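Local coordinates for protein dihydrodipicolinate synthase (PDB 3E96) that probably acts as a 4-hydroxy-tetrahydrodipicolinate synthase, a TIM-barrel lyase of the DapA family that would bind pyruvate as a Schiff base, at residues I47-C53 / A82-G87; V262-E266 / V282-S286; K222-M226 / R240-I245. The contacts are given in a common frame with arbitrary orientation. Residue numbers count along the deposited sequence, not the author numbering.

Contact 1. Residues I47-C53 / A82-G87; sequences IDVIVPC and ALVVAG
Mostly extended, apart from D48 and C53 (phi of C53 is +65°), the two segments run 25° apart in parallel register, residue by residue from D48–A82 to C53–G87, with beta bridges V49–L83 and I50–V84. Four hydrogen bonds hold them: L83 N to D48 O (2.9 Å), then I50 N to L83 O, V85 N to I50 O and G87 N to P52 O (each 3.0 Å). They contain the second and third strands of a parallel (βα)8 TIM barrel, joined through helix 64-78 in a beta-alpha-beta crossover. On one face V49 (t) meets L83, CG2 to CB 4.4 Å, and fits beside V85 (t), CG1 to CG2 3.9 Å. The other carries I50 and V84, CG2 to CG2 4.1 Å, and P52 extends that ridge, its CG 3.9 Å from V84 CG1. A82 CB points across, 3.3 Å from D48 O. At G87 a CB would lie 2.1 Å from C53 O; its absence leaves room for that carbonyl. The side chain of V51 is about 4 Å from that of K167, the predicted Schiff-base lysine.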
loop_
_atom_site.group_PDB
_atom_site.type_symbol
_atom_site.label_atom_id
_atom_site.label_comp_id
_atom_site.label_asym_id
_atom_site.label_seq_id
_atom_site.Cartn_x
_atom_site.Cartn_y
_atom_site.Cartn_z
ATOM N N ILE B 47 -10.324 1.934 -27.925
ATOM C CA ILE B 47 -10.176 1.183 -26.679
ATOM C C ILE B 47 -11.554 0.694 -26.231
ATOM O O ILE B 47 -12.481 1.493 -26.061
ATOM C CB ILE B 47 -9.535 2.051 -25.575
ATOM C CG1 ILE B 47 -8.277 2.738 -26.119
ATOM C CG2 ILE B 47 -9.168 1.182 -24.378
ATOM C CD1 ILE B 47 -7.245 1.793 -26.708
ATOM N N ASP B 48 -11.676 -0.617 -26.038
ATOM C CA ASP B 48 -12.951 -1.223 -25.668
ATOM C C ASP B 48 -13.093 -1.682 -24.221
ATOM O O ASP B 48 -14.110 -2.270 -23.852
ATOM C CB ASP B 48 -13.254 -2.393 -26.611
ATOM C CG ASP B 48 -13.086 -2.015 -28.078
ATOM O OD1 ASP B 48 -13.505 -0.902 -28.460
ATOM O OD2 ASP B 48 -12.538 -2.831 -28.847
ATOM N N VAL B 49 -12.070 -1.430 -23.411
ATOM C CA VAL B 49 -12.102 -1.780 -21.995
ATOM C C VAL B 49 -11.500 -0.600 -21.243
ATOM O O VAL B 49 -10.392 -0.160 -21.554
ATOM C CB VAL B 49 -11.267 -3.046 -21.682
ATOM C CG1 VAL B 49 -11.300 -3.327 -20.182
ATOM C CG2 VAL B 49 -11.813 -4.243 -22.451
ATOM N N ILE B 50 -12.238 -0.070 -20.275
ATOM C CA ILE B 50 -11.742 1.053 -19.493
ATOM C C ILE B 50 -11.797 0.642 -18.026
ATOM O O ILE B 50 -12.743 -0.020 -17.588
ATOM C CB ILE B 50 -12.565 2.335 -19.764
ATOM C CG1 ILE B 50 -11.865 3.536 -19.118
ATOM C CG2 ILE B 50 -13.999 2.166 -19.269
ATOM C CD1 ILE B 50 -12.429 4.883 -19.534
ATOM N N VAL B 51 -10.774 1.029 -17.274
ATOM C CA VAL B 51 -10.669 0.627 -15.881
ATOM C C VAL B 51 -10.615 1.758 -14.856
ATOM O O VAL B 51 -9.539 2.151 -14.407
ATOM C CB VAL B 51 -9.415 -0.264 -15.691
ATOM C CG1 VAL B 51 -9.407 -0.892 -14.307
ATOM C CG2 VAL B 51 -9.381 -1.338 -16.768
ATOM N N PRO B 52 -11.781 2.298 -14.472
ATOM C CA PRO B 52 -11.774 3.377 -13.480
ATOM C C PRO B 52 -11.241 2.812 -12.163
ATOM O O PRO B 52 -11.331 1.607 -11.915
ATOM C CB PRO B 52 -13.246 3.780 -13.392
ATOM C CG PRO B 52 -13.977 2.501 -13.749
ATOM C CD PRO B 52 -13.151 1.984 -14.910
ATOM N N CYS B 53 -10.683 3.677 -11.325
ATOM C CA CYS B 53 -10.128 3.244 -10.048
ATOM C C CYS B 53 -8.933 2.314 -10.215
ATOM O O CYS B 53 -8.672 1.451 -9.370
ATOM C CB CYS B 53 -11.211 2.579 -9.196
ATOM S SG CYS B 53 -12.345 3.792 -8.481
ATOM N N ALA B 82 -17.914 0.739 -24.163
ATOM C CA ALA B 82 -16.822 -0.137 -23.755
ATOM C C ALA B 82 -17.157 -0.844 -22.457
ATOM O O ALA B 82 -18.074 -0.446 -21.744
ATOM C CB ALA B 82 -15.528 0.676 -23.587
ATOM N N LEU B 83 -16.419 -1.907 -22.161
ATOM C CA LEU B 83 -16.626 -2.637 -20.922
ATOM C C LEU B 83 -16.024 -1.782 -19.819
ATOM O O LEU B 83 -14.971 -1.169 -20.008
ATOM C CB LEU B 83 -15.913 -3.991 -20.956
ATOM C CG LEU B 83 -16.508 -5.075 -21.856
ATOM C CD1 LEU B 83 -15.621 -6.315 -21.828
ATOM C CD2 LEU B 83 -17.912 -5.408 -21.373
ATOM N N VAL B 84 -16.697 -1.734 -18.676
ATOM C CA VAL B 84 -16.218 -0.958 -17.540
ATOM C C VAL B 84 -15.797 -1.915 -16.432
ATOM O O VAL B 84 -16.619 -2.662 -15.907
ATOM C CB VAL B 84 -17.322 -0.016 -17.012
ATOM C CG1 VAL B 84 -16.837 0.724 -15.771
ATOM C CG2 VAL B 84 -17.712 0.977 -18.097
ATOM N N VAL B 85 -14.510 -1.898 -16.101
ATOM C CA VAL B 85 -13.962 -2.751 -15.055
ATOM C C VAL B 85 -13.592 -1.853 -13.881
ATOM O O VAL B 85 -12.739 -0.976 -14.007
ATOM C CB VAL B 85 -12.708 -3.493 -15.551
ATOM C CG1 VAL B 85 -12.153 -4.381 -14.439
ATOM C CG2 VAL B 85 -13.051 -4.315 -16.797
ATOM N N ALA B 86 -14.240 -2.073 -12.741
ATOM C CA ALA B 86 -14.005 -1.250 -11.562
ATOM C C ALA B 86 -12.907 -1.748 -10.627
ATOM O O ALA B 86 -12.968 -2.867 -10.115
ATOM C CB ALA B 86 -15.312 -1.086 -10.779
ATOM N N GLY B 87 -11.905 -0.904 -10.404
ATOM C CA GLY B 87 -10.838 -1.270 -9.498
ATOM C C GLY B 87 -11.364 -1.204 -8.074
ATOM O O GLY B 87 -12.078 -0.260 -7.713
#

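Contact 2. Residues V262-E266 / V282-S286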
loop_
_atom_site.group_PDB
_atom_site.type_symbol
_atom_site.label_atom_id
_atom_site.label_comp_id
_atom_site.label_asym_id
_atom_site.label_seq_id
_atom_site.Cartn_x
_atom_site.Cartn_y
_atom_site.Cartn_z
ATOM N N VAL B 262 2.193 11.364 -12.975
ATOM C CA VAL B 262 2.516 12.769 -13.168
ATOM C C VAL B 262 3.107 13.042 -14.557
ATOM O O VAL B 262 2.835 14.087 -15.144
ATOM C CB VAL B 262 3.451 13.298 -12.047
ATOM C CG1 VAL B 262 4.775 12.562 -12.062
ATOM C CG2 VAL B 262 3.641 14.806 -12.206
ATOM N N VAL B 263 3.893 12.109 -15.092
ATOM C CA VAL B 263 4.459 12.287 -16.435
ATOM C C VAL B 263 3.318 12.320 -17.459
ATOM O O VAL B 263 3.326 13.129 -18.396
ATOM C CB VAL B 263 5.437 11.142 -16.808
ATOM C CG1 VAL B 263 5.759 11.185 -18.305
ATOM C CG2 VAL B 263 6.722 11.278 -16.001
ATOM N N ILE B 264 2.337 11.439 -17.277
ATOM C CA ILE B 264 1.188 11.394 -18.176
ATOM C C ILE B 264 0.422 12.722 -18.134
ATOM O O ILE B 264 0.088 13.296 -19.180
ATOM C CB ILE B 264 0.216 10.247 -17.791
ATOM C CG1 ILE B 264 0.849 8.895 -18.128
ATOM C CG2 ILE B 264 -1.107 10.398 -18.534
ATOM C CD1 ILE B 264 0.002 7.703 -17.723
ATOM N N LYS B 265 0.155 13.212 -16.928
ATOM C CA LYS B 265 -0.587 14.460 -16.776
ATOM C C LYS B 265 0.116 15.694 -17.321
ATOM O O LYS B 265 -0.520 16.548 -17.945
ATOM C CB LYS B 265 -0.969 14.676 -15.306
ATOM C CG LYS B 265 -2.073 13.723 -14.836
ATOM C CD LYS B 265 -2.613 14.075 -13.455
ATOM C CE LYS B 265 -3.792 13.172 -13.096
ATOM N NZ LYS B 265 -4.268 13.361 -11.687
ATOM N N GLU B 266 1.419 15.804 -17.102
ATOM C CA GLU B 266 2.125 16.973 -17.612
ATOM C C GLU B 266 2.311 16.867 -19.123
ATOM O O GLU B 266 2.378 17.882 -19.817
ATOM C CB GLU B 266 3.454 17.158 -16.879
ATOM C CG GLU B 266 3.231 17.552 -15.422
ATOM C CD GLU B 266 4.418 18.234 -14.778
ATOM O OE1 GLU B 266 5.262 18.799 -15.510
ATOM O OE2 GLU B 266 4.493 18.223 -13.531
ATOM N N VAL B 282 2.299 12.565 -4.665
ATOM C CA VAL B 282 3.098 12.854 -5.855
ATOM C C VAL B 282 2.837 14.304 -6.241
ATOM O O VAL B 282 1.687 14.710 -6.370
ATOM C CB VAL B 282 2.752 11.948 -7.062
ATOM C CG1 VAL B 282 3.495 12.448 -8.310
ATOM C CG2 VAL B 282 3.173 10.508 -6.772
ATOM N N ASN B 283 3.900 15.088 -6.398
ATOM C CA ASN B 283 3.730 16.485 -6.783
ATOM C C ASN B 283 4.212 16.682 -8.217
ATOM O O ASN B 283 4.396 15.704 -8.947
ATOM C CB ASN B 283 4.450 17.416 -5.788
ATOM C CG ASN B 283 5.962 17.300 -5.839
ATOM O OD1 ASN B 283 6.515 16.241 -6.128
ATOM N ND2 ASN B 283 6.641 18.402 -5.532
ATOM N N GLU B 284 4.411 17.927 -8.637
ATOM C CA GLU B 284 4.815 18.179 -10.020
ATOM C C GLU B 284 6.236 17.779 -10.387
ATOM O O GLU B 284 7.081 17.556 -9.522
ATOM C CB GLU B 284 4.582 19.653 -10.381
ATOM C CG GLU B 284 5.491 20.659 -9.683
ATOM C CD GLU B 284 5.267 20.737 -8.182
ATOM O OE1 GLU B 284 4.100 20.650 -7.735
ATOM O OE2 GLU B 284 6.262 20.901 -7.445
ATOM N N LEU B 285 6.491 17.686 -11.690
ATOM C CA LEU B 285 7.807 17.310 -12.194
ATOM C C LEU B 285 8.835 18.406 -11.963
ATOM O O LEU B 285 8.494 19.585 -11.883
ATOM C CB LEU B 285 7.743 17.011 -13.700
ATOM C CG LEU B 285 6.954 15.790 -14.178
ATOM C CD1 LEU B 285 7.012 15.706 -15.700
ATOM C CD2 LEU B 285 7.544 14.529 -13.559
ATOM N N SER B 286 10.097 18.003 -11.853
ATOM C CA SER B 286 11.191 18.954 -11.682
ATOM C C SER B 286 11.383 19.596 -13.052
ATOM O O SER B 286 10.815 19.128 -14.042
ATOM C CB SER B 286 12.473 18.220 -11.295
ATOM O OG SER B 286 12.850 17.317 -12.325
#
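One hydrogen bond joins helical V262-E266 to the irregular segment V282-S286: L285 N donates to E266 OE2 at 2.8 Å with an N-H...O angle of 179°. The m, t rotamer of E266 carries its carboxylate across to the loop backbone, and E266 OE1 has a second partner in a salt bridge with K290. Apolar packing adds V262 between two loop side chains, its CB 3.8 Å from V282 CG1 and its CG1 3.7 Å from L285 CD2. L285 also reaches V263, CD2 to CG2 4.1 Å, and buries 94 Å², the largest share of any residue here. Helical spacing explains the pattern: V262 and E266 stand one turn apart, linked by E266 N to V262 O at 3.0 Å, and both point toward the loop. S286 N-caps helix 287-299 through D289 N. The contact thus packs together C-terminal helices that follow the eight-stranded barrel, seating the loop into helix 287-299 on helix 262-270, whose V263 packs against helix 235-252, while V282 and N283 meet the second subunit.

Contact 3. Residues K222-M226 / R240-I245; sequences KAVEM and RIWEDI
Both segments are alpha-helical, K222-M226 from helix 220-231 and R240-I245 from helix 235-252. Their segment axes approach to 9.9 Å and run antiparallel within about 33° (signed crossing angle -147°); the closest CA pair is M226–I241, 6.2 Å. R240 opens the second segment with NH1 4.4 Å from E225 OE2, beyond salt-bridge range. I241 (m, t) points at the first helix, its CD1 3.3 Å from E225 O, and I241 CG2 lies 4.1 Å from M226 CB. M226 (t, t, m), extended to SD and then turned, brings CE to 4.0 Å from W242 CB, near the plane of the indole, whose NE1 bonds to K198 O. D244 (t) sends OD2 to NZ of K222 (m, t, t, m), a 2.9 Å salt bridge; that lysine also makes a cation-pi contact with W300. One turn after I241, I245 (m, t) sets CD1 4.1 Å from K222 CB. The chemistry implies an antiparallel helical hairpin in which buried I241, I245 and M226 meet by apolar contact, while partly exposed K222 and D244 pair by charge at its margin.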
loop_
_atom_site.group_PDB
_atom_site.type_symbol
_atom_site.label_atom_id
_atom_site.label_comp_id
_atom_site.label_asym_id
_atom_site.label_seq_id
_atom_site.Cartn_x
_atom_site.Cartn_y
_atom_site.Cartn_z
ATOM N N LYS B 222 -1.482 4.979 -30.573
ATOM C CA LYS B 222 -0.199 4.284 -30.487
ATOM C C LYS B 222 -0.383 2.924 -29.829
ATOM O O LYS B 222 0.240 1.940 -30.232
ATOM C CB LYS B 222 0.818 5.103 -29.688
ATOM C CG LYS B 222 1.359 6.316 -30.424
ATOM C CD LYS B 222 2.451 7.009 -29.621
ATOM C CE LYS B 222 3.031 8.196 -30.386
ATOM N NZ LYS B 222 3.672 7.777 -31.666
ATOM N N ALA B 223 -1.238 2.875 -28.810
ATOM C CA ALA B 223 -1.510 1.630 -28.110
ATOM C C ALA B 223 -2.223 0.684 -29.067
ATOM O O ALA B 223 -1.914 -0.508 -29.126
ATOM C CB ALA B 223 -2.379 1.895 -26.882
ATOM N N VAL B 224 -3.176 1.225 -29.823
ATOM C CA VAL B 224 -3.927 0.425 -30.784
ATOM C C VAL B 224 -2.999 -0.151 -31.849
ATOM O O VAL B 224 -3.157 -1.296 -32.261
ATOM C CB VAL B 224 -5.040 1.261 -31.470
ATOM C CG1 VAL B 224 -5.689 0.450 -32.587
ATOM C CG2 VAL B 224 -6.097 1.652 -30.445
ATOM N N GLU B 225 -2.029 0.643 -32.293
ATOM C CA GLU B 225 -1.089 0.173 -33.305
ATOM C C GLU B 225 -0.310 -1.036 -32.794
ATOM O O GLU B 225 -0.078 -1.987 -33.543
ATOM C CB GLU B 225 -0.105 1.281 -33.689
ATOM C CG GLU B 225 -0.755 2.537 -34.241
ATOM C CD GLU B 225 0.264 3.586 -34.651
ATOM O OE1 GLU B 225 -0.126 4.767 -34.805
ATOM O OE2 GLU B 225 1.450 3.229 -34.826
ATOM N N MET B 226 0.091 -1.002 -31.524
ATOM C CA MET B 226 0.845 -2.116 -30.954
ATOM C C MET B 226 -0.021 -3.363 -30.880
ATOM O O MET B 226 0.435 -4.454 -31.219
ATOM C CB MET B 226 1.375 -1.783 -29.547
ATOM C CG MET B 226 2.176 -2.941 -28.912
ATOM S SD MET B 226 2.975 -2.595 -27.300
ATOM C CE MET B 226 4.517 -1.816 -27.875
ATOM N N ARG B 240 9.049 -1.700 -34.048
ATOM C CA ARG B 240 9.117 -0.295 -34.425
ATOM C C ARG B 240 8.276 0.530 -33.456
ATOM O O ARG B 240 8.730 1.549 -32.937
ATOM C CB ARG B 240 8.597 -0.108 -35.851
ATOM C CG ARG B 240 8.631 1.333 -36.348
ATOM C CD ARG B 240 7.255 1.761 -36.821
ATOM N NE ARG B 240 6.703 0.821 -37.794
ATOM C CZ ARG B 240 5.404 0.671 -38.029
ATOM N NH1 ARG B 240 4.523 1.399 -37.357
ATOM N NH2 ARG B 240 4.985 -0.209 -38.930
ATOM N N ILE B 241 7.046 0.084 -33.220
ATOM C CA ILE B 241 6.137 0.774 -32.309
ATOM C C ILE B 241 6.705 0.720 -30.891
ATOM O O ILE B 241 6.659 1.705 -30.151
ATOM C CB ILE B 241 4.741 0.117 -32.323
ATOM C CG1 ILE B 241 4.198 0.087 -33.754
ATOM C CG2 ILE B 241 3.790 0.887 -31.419
ATOM C CD1 ILE B 241 2.938 -0.752 -33.920
ATOM N N TRP B 242 7.237 -0.438 -30.518
ATOM C CA TRP B 242 7.827 -0.620 -29.194
ATOM C C TRP B 242 8.954 0.389 -28.943
ATOM O O TRP B 242 8.940 1.104 -27.939
ATOM C CB TRP B 242 8.364 -2.046 -29.055
ATOM C CG TRP B 242 9.023 -2.320 -27.741
ATOM C CD1 TRP B 242 8.408 -2.510 -26.534
ATOM C CD2 TRP B 242 10.431 -2.439 -27.499
ATOM N NE1 TRP B 242 9.351 -2.744 -25.554
ATOM C CE2 TRP B 242 10.599 -2.704 -26.122
ATOM C CE3 TRP B 242 11.565 -2.345 -28.315
ATOM C CZ2 TRP B 242 11.860 -2.878 -25.541
ATOM C CZ3 TRP B 242 12.820 -2.518 -27.737
ATOM C CH2 TRP B 242 12.954 -2.781 -26.361
ATOM N N GLU B 243 9.928 0.451 -29.848
ATOM C CA GLU B 243 11.045 1.383 -29.685
ATOM C C GLU B 243 10.545 2.818 -29.581
ATOM O O GLU B 243 11.122 3.639 -28.870
ATOM C CB GLU B 243 12.016 1.289 -30.865
ATOM C CG GLU B 243 12.796 -0.005 -30.942
ATOM C CD GLU B 243 13.949 0.084 -31.918
ATOM O OE1 GLU B 243 14.928 0.797 -31.616
ATOM O OE2 GLU B 243 13.872 -0.549 -32.985
ATOM N N ASP B 244 9.463 3.104 -30.296
ATOM C CA ASP B 244 8.857 4.431 -30.315
ATOM C C ASP B 244 8.242 4.815 -28.967
ATOM O O ASP B 244 8.302 5.972 -28.558
ATOM C CB ASP B 244 7.771 4.471 -31.403
ATOM C CG ASP B 244 7.200 5.859 -31.622
ATOM O OD1 ASP B 244 7.970 6.771 -31.986
ATOM O OD2 ASP B 244 5.976 6.038 -31.439
ATOM N N ILE B 245 7.665 3.835 -28.275
ATOM C CA ILE B 245 7.004 4.085 -26.993
ATOM C C ILE B 245 7.852 3.908 -25.729
ATOM O O ILE B 245 7.589 4.552 -24.713
ATOM C CB ILE B 245 5.741 3.195 -26.867
ATOM C CG1 ILE B 245 4.773 3.504 -28.014
ATOM C CG2 ILE B 245 5.047 3.438 -25.534
ATOM C CD1 ILE B 245 3.610 2.528 -28.119
#

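Along the chain the order is contact 1, contact 3, contact 2, each closing before the next opens. Contact 1 belongs to the barrel wall, its centre about 9 Å from that of the chain; contacts 3 and 2 lie farther out, at about 17 and 18 Å. The centre of contact 1 is about 23 Å from that of contact 2 and about 21 Å from that of contact 3. Even so, contacts 1 and 3 touch where I47 CD1, just ahead of strand 49-50, meets V224 CG2 at 3.9 Å, on the helix after the eighth strand. Helices 235-252 and 262-270 follow each other, and V263 packs on F248, L251 and R252, tying contacts 3 and 2 together although their segments do not touch.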